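Local coordinates for protein glutaredoxin (Methanosarcina mazei, PDB 3NZN) that probably reduces disulfides through a redox-active pair of cysteines, as other glutaredoxins of the thioredoxin superfamily do, at residues 36-39 / 40-44; 61-64 / 65-69; 93-96 / 97-101. All coordinates share one frame; numbering follows the deposited sequence.

Overall arrangement
Each contact is local to one helix of a thioredoxin-like fold, joining residues about one turn apart; contact 3 reaches one residue past either end of its helix. Contact 1 belongs to helix 33-45, at whose start lies the Cys-32 to Cys-35 disulfide, the probable redox site. Contact 3, on the C-terminal helix 94-100, packs directly against it: the centres are about 11 Å apart, and Leu-42 CD2 meets Leu-101 CD1 at 3.5 Å while Leu-41 CD2 meets Ile-97 CG2 at 3.8 Å. Contact 2, on helix 59-72, stands apart on the other side of the chain's centre, its centre about 22 Å from that of contact 1 and about 24 Å from that of contact 3.

Contact 1: residues 36-39 / 40-44; sequences KKTK and KLLTD
Thr-43 bonds twice to the carbonyl of Lys-39, one turn back. Lys-39 O accepts from Thr-43 N and from Thr-43 OG1, both at 2.9 Å, and the two donors reach it from opposite faces of the carbonyl plane. The hydroxyl lies above that plane, 38° out of it, where its chi1 of -63° places OG1 beside its own backbone N. Three further i to i+4 backbone bonds, Lys-40 N to Lys-36 O, Leu-41 N to Lys-37 O and Leu-42 N to Thr-38 O, confirm regular alpha-helix.

Water extends the polar network. One molecule donates to Lys-36 O and accepts from Lys-40 NZ, 2.9 Å from each; Lys-40 reaches it with an extended chain that bends only at its last torsion, and on the way its CG passes 3.4 Å from Lys-36 O. A second molecule accepts from Lys-39 NZ at 2.9 Å and donates to Thr-43 OG1 at 2.7 Å, so that the hydroxyl both gives and receives a bond.

Apolar contact along the helix is slight, Thr-38 CG2 and Leu-42 CD1 being 4.3 Å apart. These two side chains turn inward, onto Met-26 of strand 24-28. Lys-36 NZ is held by Leu-29 O and Cys-32 O, beside the CxxC disulfide, and Thr-38 OG1 by Trp-34 O.

The chemistry is that of an amphipathic helix following the turn of the probable redox site: one face is hydrophobic, while on the other the ammonium groups of Lys-39 and Lys-40, 6.5 Å apart from NZ to NZ, are each solvated by a water of their own. A bound sulfate about 5 Å from the Lys-39 side chain is consistent with a polar, positively charged face.

Contact 2: residues 61-64 / 65-69; sequences EEEE and AVEEV
The carboxylates of Glu-63 and Glu-67 are inclined by 62° to each other, and the second comes in alongside the aliphatic stem of the first: Glu-67 OE2 lies 3.6 Å from Glu-63 CG and 3.5 Å from Glu-63 OE2. The setting is one turn of alpha-helix 59-72 in the thioredoxin-like fold, with backbone bonds such as Val-66 N to Glu-62 O (3.0 Å). Glu-67 CG, beside its own backbone N at chi1 -69°, folds back to 3.2 Å from Glu-63 O, which brings its carboxylate over the preceding turn. As carboxylates the two oxygens cannot bond to each other, and their closeness probably raises the proton affinity of one or both groups. Weak, long ion pairs from Glu-62 and Glu-63 to Arg-70 of a second subunit may offset the charge. An alanine in place of Glu-63 would remove the stem lying beside Glu-67 and is likely to leave that carboxylate freer to turn, and to cost Arg-70 of the second subunit one of its weak, distant acid partners. Ala-65 and Val-69 face inward onto Tyr-27 of strand 24-28. Glu-62, bent at chi2 (-87°), lies side by side with Val-66, its OE2 3.4 Å from Val-66 CG2.

Contact 3: residues 93-96 / 97-101; sequences KEKE and IRESL
Glu-96 O is gripped twice by Ser-100, by the hydroxyl OG at 2.8 Å and by the backbone N at 3.0 Å. The donors sit one on each side of the peptide plane, the hydroxyl tilted 29° from it, because a chi1 of -67° sets OG beside the serine's own N. Lys-95 and Glu-99 meet without a salt bridge: Glu-99 OE2 lies 3.2 Å from Lys-95 CE but 4.5 Å from Lys-95 NZ, since the fully extended lysine carries its ammonium past the carboxylate. The same OE2 hangs over one face of the Arg-98 guanidinium, displaced toward its rim and 3.7 Å from NH2, a long ion pair in which charge alone acts. Arg-98 NH1 bonds to Phe-103 O near the C-terminus. At the helix start, the N-cap residue Lys-93 forms a salt bridge to Glu-96, NZ to OE1 2.9 Å, though its hydrogen bond is weak; Glu-96 OE2 pairs with Lys-87. The buried side of helix 94-100 is formed by Ile-97, which lies between helix 33-45 and Ile-89 of strand 87-90, while Leu-101, just beyond the helix, also faces helix 33-45.

Contact 1: residues 36-39 / 40-44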
loop_
_atom_site.group_PDB
_atom_site.type_symbol
_atom_site.label_atom_id
_atom_site.label_comp_id
_atom_site.label_asym_id
_atom_site.label_seq_id
_atom_site.Cartn_x
_atom_site.Cartn_y
_atom_site.Cartn_z
ATOM N N LYS A 36 -4.111 -16.256 4.332
ATOM C CA LYS A 36 -5.248 -17.096 4.685
ATOM C C LYS A 36 -4.776 -18.457 5.231
ATOM O O LYS A 36 -5.347 -18.990 6.177
ATOM C CB LYS A 36 -6.121 -17.272 3.470
ATOM C CG LYS A 36 -6.952 -16.151 2.970
ATOM C CD LYS A 36 -7.626 -15.152 4.014
ATOM C CE LYS A 36 -7.541 -13.680 3.482
ATOM N NZ LYS A 36 -6.096 -13.209 3.487
ATOM N N LYS A 37 -3.701 -18.975 4.669
ATOM C CA LYS A 37 -3.177 -20.231 5.151
ATOM C C LYS A 37 -2.624 -20.062 6.570
ATOM O O LYS A 37 -2.735 -20.983 7.407
ATOM C CB LYS A 37 -2.021 -20.716 4.287
ATOM C CG LYS A 37 -2.319 -21.297 2.967
ATOM C CD LYS A 37 -1.550 -22.606 2.697
ATOM C CE LYS A 37 -2.085 -23.360 1.392
ATOM N NZ LYS A 37 -3.185 -24.472 1.619
ATOM N N THR A 38 -1.994 -18.951 6.891
ATOM C CA THR A 38 -1.561 -18.647 8.238
ATOM C C THR A 38 -2.688 -18.497 9.195
ATOM O O THR A 38 -2.630 -19.098 10.326
ATOM C CB THR A 38 -0.717 -17.346 8.206
ATOM O OG1 THR A 38 0.388 -17.522 7.285
ATOM C CG2 THR A 38 -0.171 -17.025 9.601
ATOM N N LYS A 39 -3.761 -17.810 8.848
ATOM C CA LYS A 39 -4.933 -17.737 9.651
ATOM C C LYS A 39 -5.501 -19.133 9.940
ATOM O O LYS A 39 -5.903 -19.394 11.054
ATOM C CB LYS A 39 -5.928 -16.773 9.028
ATOM C CG LYS A 39 -7.174 -16.580 9.704
ATOM C CD LYS A 39 -8.039 -15.455 9.109
ATOM C CE LYS A 39 -9.369 -15.356 9.798
ATOM N NZ LYS A 39 -10.276 -16.454 9.286
ATOM N N LYS A 40 -5.570 -19.967 8.903
ATOM C CA LYS A 40 -6.068 -21.337 9.077
ATOM C C LYS A 40 -5.192 -22.136 10.054
ATOM O O LYS A 40 -5.736 -22.913 10.845
ATOM C CB LYS A 40 -6.154 -22.001 7.754
ATOM C CG LYS A 40 -7.289 -21.683 6.881
ATOM C CD LYS A 40 -7.108 -22.246 5.459
ATOM C CE LYS A 40 -8.290 -21.818 4.574
ATOM N NZ LYS A 40 -8.589 -20.353 4.411
ATOM N N LEU A 41 -3.884 -21.978 9.984
ATOM C CA LEU A 41 -2.978 -22.663 10.933
ATOM C C LEU A 41 -3.286 -22.190 12.308
ATOM O O LEU A 41 -3.414 -23.056 13.253
ATOM C CB LEU A 41 -1.534 -22.472 10.525
ATOM C CG LEU A 41 -0.499 -23.041 11.550
ATOM C CD1 LEU A 41 -0.591 -24.523 11.659
ATOM C CD2 LEU A 41 0.857 -22.629 11.099
ATOM N N LEU A 42 -3.370 -20.879 12.585
ATOM C CA LEU A 42 -3.660 -20.369 13.897
ATOM C C LEU A 42 -5.004 -20.871 14.396
ATOM O O LEU A 42 -5.094 -21.260 15.583
ATOM C CB LEU A 42 -3.568 -18.847 13.892
ATOM C CG LEU A 42 -2.213 -18.270 13.572
ATOM C CD1 LEU A 42 -2.215 -16.733 13.350
ATOM C CD2 LEU A 42 -1.129 -18.541 14.639
ATOM N N THR A 43 -5.986 -20.942 13.523
ATOM C CA THR A 43 -7.277 -21.449 13.889
ATOM C C THR A 43 -7.137 -22.963 14.294
ATOM O O THR A 43 -7.676 -23.412 15.285
ATOM C CB THR A 43 -8.224 -21.299 12.707
ATOM O OG1 THR A 43 -8.367 -19.898 12.407
ATOM C CG2 THR A 43 -9.551 -21.878 12.933
ATOM N N ASP A 44 -6.413 -23.710 13.482
ATOM C CA ASP A 44 -6.318 -25.155 13.696
ATOM C C ASP A 44 -5.500 -25.498 14.905
ATOM O O ASP A 44 -5.678 -26.620 15.448
ATOM C CB ASP A 44 -5.653 -25.792 12.428
ATOM C CG ASP A 44 -6.582 -25.816 11.200
ATOM O OD1 ASP A 44 -7.793 -25.474 11.387
ATOM O OD2 ASP A 44 -6.097 -26.182 10.126
HETATM O O HOH W 1 -8.160 -18.762 6.779
HETATM O O HOH W 2 -9.024 -19.564 9.179
HETATM O O HOH W 3 -10.393 -18.502 11.366
#

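Contact 2: residues 61-64 / 65-69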
loop_
_atom_site.group_PDB
_atom_site.type_symbol
_atom_site.label_atom_id
_atom_site.label_comp_id
_atom_site.label_asym_id
_atom_site.label_seq_id
_atom_site.Cartn_x
_atom_site.Cartn_y
_atom_site.Cartn_z
ATOM N N GLU A 61 -5.344 4.538 11.217
ATOM C CA GLU A 61 -5.234 3.159 11.496
ATOM C C GLU A 61 -4.321 2.435 10.512
ATOM O O GLU A 61 -3.615 1.514 10.940
ATOM C CB GLU A 61 -6.587 2.492 11.562
ATOM C CG GLU A 61 -7.306 2.839 12.812
ATOM C CD GLU A 61 -8.578 2.064 13.050
ATOM O OE1 GLU A 61 -8.942 1.170 12.229
ATOM O OE2 GLU A 61 -9.253 2.377 14.086
ATOM N N GLU A 62 -4.441 2.706 9.243
ATOM C CA GLU A 62 -3.582 2.091 8.244
ATOM C C GLU A 62 -2.154 2.501 8.461
ATOM O O GLU A 62 -1.273 1.655 8.464
ATOM C CB GLU A 62 -3.998 2.506 6.863
ATOM C CG GLU A 62 -3.222 1.835 5.708
ATOM C CD GLU A 62 -1.934 2.523 5.281
ATOM O OE1 GLU A 62 -1.653 3.686 5.710
ATOM O OE2 GLU A 62 -1.140 1.874 4.498
ATOM N N GLU A 63 -1.914 3.758 8.806
ATOM C CA GLU A 63 -0.583 4.264 9.022
ATOM C C GLU A 63 0.058 3.498 10.204
ATOM O O GLU A 63 1.213 3.072 10.147
ATOM C CB GLU A 63 -0.593 5.750 9.298
ATOM C CG GLU A 63 0.760 6.355 9.463
ATOM C CD GLU A 63 0.768 7.883 9.630
ATOM O OE1 GLU A 63 -0.347 8.441 9.591
ATOM O OE2 GLU A 63 1.888 8.453 9.789
ATOM N N GLU A 64 -0.683 3.407 11.295
ATOM C CA GLU A 64 -0.215 2.788 12.483
ATOM C C GLU A 64 0.065 1.269 12.267
ATOM O O GLU A 64 1.031 0.696 12.766
ATOM C CB GLU A 64 -1.148 2.955 13.609
ATOM C CG GLU A 64 -1.232 4.349 14.135
ATOM C CD GLU A 64 -2.470 4.668 14.979
ATOM O OE1 GLU A 64 -3.360 3.860 15.148
ATOM O OE2 GLU A 64 -2.555 5.779 15.518
ATOM N N ALA A 65 -0.751 0.594 11.464
ATOM C CA ALA A 65 -0.527 -0.821 11.181
ATOM C C ALA A 65 0.741 -1.001 10.402
ATOM O O ALA A 65 1.526 -1.929 10.696
ATOM C CB ALA A 65 -1.754 -1.421 10.495
ATOM N N VAL A 66 0.961 -0.180 9.359
ATOM C CA VAL A 66 2.156 -0.301 8.588
ATOM C C VAL A 66 3.371 -0.031 9.441
ATOM O O VAL A 66 4.390 -0.698 9.293
ATOM C CB VAL A 66 2.102 0.578 7.321
ATOM C CG1 VAL A 66 3.486 0.667 6.721
ATOM C CG2 VAL A 66 0.998 0.016 6.373
ATOM N N GLU A 67 3.313 0.984 10.295
ATOM C CA GLU A 67 4.445 1.234 11.153
ATOM C C GLU A 67 4.718 0.063 12.068
ATOM O O GLU A 67 5.899 -0.225 12.351
ATOM C CB GLU A 67 4.182 2.469 12.010
ATOM C CG GLU A 67 4.158 3.752 11.295
ATOM C CD GLU A 67 3.528 4.956 12.084
ATOM O OE1 GLU A 67 2.794 4.844 13.118
ATOM O OE2 GLU A 67 3.686 6.075 11.579
ATOM N N GLU A 68 3.690 -0.591 12.584
ATOM C CA GLU A 68 3.921 -1.755 13.426
ATOM C C GLU A 68 4.594 -2.907 12.647
ATOM O O GLU A 68 5.509 -3.537 13.153
ATOM C CB GLU A 68 2.613 -2.194 14.024
ATOM C CG GLU A 68 2.715 -3.471 14.845
ATOM C CD GLU A 68 3.366 -3.315 16.190
ATOM O OE1 GLU A 68 3.813 -2.193 16.569
ATOM O OE2 GLU A 68 3.411 -4.372 16.949
ATOM N N VAL A 69 4.095 -3.199 11.455
ATOM C CA VAL A 69 4.716 -4.189 10.627
ATOM C C VAL A 69 6.161 -3.809 10.344
ATOM O O VAL A 69 7.059 -4.587 10.456
ATOM C CB VAL A 69 3.934 -4.388 9.325
ATOM C CG1 VAL A 69 4.675 -5.295 8.400
ATOM C CG2 VAL A 69 2.575 -4.950 9.630
#

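Contact 3: residues 93-96 / 97-101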
loop_
_atom_site.group_PDB
_atom_site.type_symbol
_atom_site.label_atom_id
_atom_site.label_comp_id
_atom_site.label_asym_id
_atom_site.label_seq_id
_atom_site.Cartn_x
_atom_site.Cartn_y
_atom_site.Cartn_z
ATOM N N LYS A 93 5.278 -19.900 7.535
ATOM C CA LYS A 93 6.310 -20.765 7.976
ATOM C C LYS A 93 5.740 -21.704 9.020
ATOM O O LYS A 93 5.711 -21.358 10.187
ATOM C CB LYS A 93 7.482 -19.995 8.519
ATOM C CG LYS A 93 8.193 -19.163 7.329
ATOM C CD LYS A 93 9.326 -18.342 7.834
ATOM C CE LYS A 93 10.531 -19.273 8.022
ATOM N NZ LYS A 93 11.760 -18.456 8.437
ATOM N N GLU A 94 5.231 -22.835 8.605
ATOM C CA GLU A 94 4.326 -23.662 9.395
ATOM C C GLU A 94 5.011 -24.193 10.704
ATOM O O GLU A 94 4.480 -24.044 11.807
ATOM C CB GLU A 94 3.797 -24.817 8.514
ATOM C CG GLU A 94 2.825 -25.720 9.139
ATOM C CD GLU A 94 1.981 -26.554 8.175
ATOM O OE1 GLU A 94 2.275 -26.479 6.982
ATOM O OE2 GLU A 94 1.088 -27.306 8.559
ATOM N N LYS A 95 6.172 -24.826 10.538
ATOM C CA LYS A 95 6.881 -25.360 11.682
ATOM C C LYS A 95 7.290 -24.241 12.681
ATOM O O LYS A 95 7.133 -24.353 13.888
ATOM C CB LYS A 95 8.073 -26.166 11.233
ATOM C CG LYS A 95 8.858 -26.770 12.408
ATOM C CD LYS A 95 10.022 -27.661 11.915
ATOM C CE LYS A 95 10.830 -28.290 12.962
ATOM N NZ LYS A 95 11.884 -29.121 12.207
ATOM N N GLU A 96 7.798 -23.143 12.139
ATOM C CA GLU A 96 8.218 -22.065 12.986
ATOM C C GLU A 96 7.086 -21.466 13.773
ATOM O O GLU A 96 7.238 -21.124 14.948
ATOM C CB GLU A 96 8.967 -20.991 12.150
ATOM C CG GLU A 96 9.590 -19.943 13.005
ATOM C CD GLU A 96 10.339 -18.881 12.195
ATOM O OE1 GLU A 96 10.509 -19.031 10.989
ATOM O OE2 GLU A 96 10.764 -17.887 12.773
ATOM N N ILE A 97 5.929 -21.299 13.146
ATOM C CA ILE A 97 4.790 -20.762 13.815
ATOM C C ILE A 97 4.349 -21.692 14.942
ATOM O O ILE A 97 4.174 -21.266 16.073
ATOM C CB ILE A 97 3.622 -20.504 12.859
ATOM C CG1 ILE A 97 3.985 -19.323 11.918
ATOM C CG2 ILE A 97 2.380 -20.200 13.568
ATOM C CD1 ILE A 97 3.047 -19.218 10.672
ATOM N N ARG A 98 4.144 -23.003 14.622
ATOM C CA ARG A 98 3.682 -23.923 15.661
ATOM C C ARG A 98 4.681 -24.052 16.790
ATOM O O ARG A 98 4.278 -24.066 17.970
ATOM C CB ARG A 98 3.217 -25.228 15.102
ATOM C CG ARG A 98 4.264 -26.143 14.480
ATOM C CD ARG A 98 4.856 -27.129 15.523
ATOM N NE ARG A 98 5.693 -28.043 14.842
ATOM C CZ ARG A 98 6.398 -28.991 15.416
ATOM N NH1 ARG A 98 6.479 -29.057 16.698
ATOM N NH2 ARG A 98 7.103 -29.819 14.649
ATOM N N GLU A 99 5.938 -24.080 16.506
ATOM C CA GLU A 99 6.929 -24.221 17.587
ATOM C C GLU A 99 6.951 -22.989 18.455
ATOM O O GLU A 99 7.017 -23.024 19.678
ATOM C CB GLU A 99 8.267 -24.536 17.038
ATOM C CG GLU A 99 8.395 -25.922 16.453
ATOM C CD GLU A 99 9.732 -26.405 16.098
ATOM O OE1 GLU A 99 10.646 -25.607 16.007
ATOM O OE2 GLU A 99 9.872 -27.666 15.920
ATOM N N SER A 100 6.898 -21.786 17.812
ATOM C CA SER A 100 6.953 -20.579 18.576
ATOM C C SER A 100 5.794 -20.449 19.490
ATOM O O SER A 100 5.944 -19.873 20.574
ATOM C CB SER A 100 6.955 -19.351 17.602
ATOM O OG SER A 100 8.135 -19.299 16.850
ATOM N N LEU A 101 4.646 -21.006 19.136
ATOM C CA LEU A 101 3.455 -20.968 19.931
ATOM C C LEU A 101 3.336 -22.115 21.011
ATOM O O LEU A 101 2.349 -22.176 21.698
ATOM C CB LEU A 101 2.252 -21.007 19.034
ATOM C CG LEU A 101 2.033 -19.715 18.232
ATOM C CD1 LEU A 101 0.952 -19.955 17.118
ATOM C CD2 LEU A 101 1.584 -18.592 19.155
#